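Local coordinates for CdiI immunity protein (Cupriavidus taiwanensis, PDB 5T87) that binds the cognate CdiA toxin and probably neutralises it, protecting the cell from contact-dependent growth inhibition by neighbouring cells, at the interface of chains A and B. Residues are numbered along the deposited sequence; one frame, centred on the assembly and turned at random. Chains: chain A, CdiI immunity protein; chain B, CdiA toxin.

The interface of chains A and B. Residues chain A 104, 107-108; chain B 18, 23, 56.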
loop_
_atom_site.group_PDB
_atom_site.type_symbol
_atom_site.label_atom_id
_atom_site.label_comp_id
_atom_site.label_asym_id
_atom_site.label_seq_id
_atom_site.Cartn_x
_atom_site.Cartn_y
_atom_site.Cartn_z
ATOM N N ASP A 104 7.472 -3.402 -3.694
ATOM C CA ASP A 104 7.096 -2.100 -3.125
ATOM C C ASP A 104 6.821 -2.173 -1.620
ATOM O O ASP A 104 6.979 -1.180 -0.905
ATOM C CB ASP A 104 5.854 -1.530 -3.814
ATOM C CG ASP A 104 6.062 -1.250 -5.300
ATOM O OD1 ASP A 104 7.220 -1.204 -5.782
ATOM O OD2 ASP A 104 5.037 -1.059 -5.990
ATOM N N ASP A 107 10.304 -2.061 -0.220
ATOM C CA ASP A 107 10.656 -0.634 -0.191
ATOM C C ASP A 107 10.127 0.009 1.092
ATOM O O ASP A 107 10.854 0.731 1.756
ATOM C CB ASP A 107 10.088 0.123 -1.413
ATOM C CG ASP A 107 10.902 -0.099 -2.698
ATOM O OD1 ASP A 107 11.872 -0.889 -2.673
ATOM O OD2 ASP A 107 10.569 0.531 -3.740
ATOM N N ASP A 108 8.868 -0.277 1.434
ATOM C CA ASP A 108 8.238 0.275 2.636
ATOM C C ASP A 108 8.938 -0.207 3.905
ATOM O O ASP A 108 9.197 0.587 4.814
ATOM C CB ASP A 108 6.721 -0.037 2.674
ATOM C CG ASP A 108 5.936 0.653 1.539
ATOM O OD1 ASP A 108 6.559 1.377 0.721
ATOM O OD2 ASP A 108 4.694 0.482 1.472
ATOM N N LYS B 18 7.108 3.309 -11.814
ATOM C CA LYS B 18 7.722 2.310 -12.686
ATOM C C LYS B 18 6.617 1.588 -13.422
ATOM O O LYS B 18 5.583 1.302 -12.825
ATOM C CB LYS B 18 8.484 1.284 -11.857
ATOM C CG LYS B 18 9.254 1.867 -10.691
ATOM C CD LYS B 18 10.135 0.827 -10.024
ATOM C CE LYS B 18 9.315 -0.187 -9.245
ATOM N NZ LYS B 18 10.216 -1.033 -8.429
ATOM N N ARG B 23 2.034 1.555 -8.516
ATOM C CA ARG B 23 2.372 2.600 -7.552
ATOM C C ARG B 23 2.702 3.921 -8.240
ATOM O O ARG B 23 3.564 3.964 -9.122
ATOM C CB ARG B 23 3.550 2.170 -6.686
ATOM C CG ARG B 23 3.930 3.170 -5.605
ATOM C CD ARG B 23 4.754 2.523 -4.499
ATOM N NE ARG B 23 3.943 2.143 -3.344
ATOM C CZ ARG B 23 4.428 1.753 -2.161
ATOM N NH1 ARG B 23 5.742 1.667 -1.959
ATOM N NH2 ARG B 23 3.587 1.444 -1.175
ATOM N N THR B 56 11.843 6.966 -2.273
ATOM C CA THR B 56 13.014 6.277 -2.836
ATOM C C THR B 56 13.623 7.141 -3.939
ATOM O O THR B 56 13.050 8.166 -4.320
ATOM C CB THR B 56 12.701 4.864 -3.416
ATOM O OG1 THR B 56 12.266 4.964 -4.780
ATOM C CG2 THR B 56 11.659 4.109 -2.590
#
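B:Arg23, on toxin strand 21-27, grips A:Asp108 of the immunity protein's helix 96-114 end-on, one terminal nitrogen to each carboxylate oxygen. NH2 of B:Arg23 lies 3.0 Å from OD2 of A:Asp108, and the bond is almost straight, 177° at the hydrogen, using the syn lone pair of OD2. The second bond, from NH1 of B:Arg23 to OD1 of A:Asp108 at 2.8 Å, also counts as a salt bridge; it reaches the syn side but comes in 26° out of the carboxylate plane. The two flat groups are nearly coplanar, and a two-point grip of this kind limits rotation of the guanidinium. One helical turn earlier, the CB of A:Asp104 sits over one face of the same guanidinium, offset toward its rim, 3.9 Å from CZ of B:Arg23. The carboxylate of A:Asp104 points back along the arginine chain: its OD2 lies 3.6 Å from CB of B:Arg23, and the two side chains slide past each other in opposite directions. The arginine extends with CG anti to its backbone N (chi1 -177°) and then bends at chi3, which turns the guanidinium toward A:Asp108.

The other side is loose. NZ of B:Lys18 stays 4.0 Å from OD1 of A:Asp104, too long for a direct salt bridge, though the opposite charges probably attract. At A:Asp107 the contact is likewise loose: its OD2 meets the methyl CG2 of B:Thr56 at 3.9 Å, the two side chains crossing at about a right angle. A:Asp108 thus anchors the toxin arginine and A:Asp104 packs against it, while A:Asp107 probably only adds negative charge nearby, helping to hold the toxin-immunity complex together.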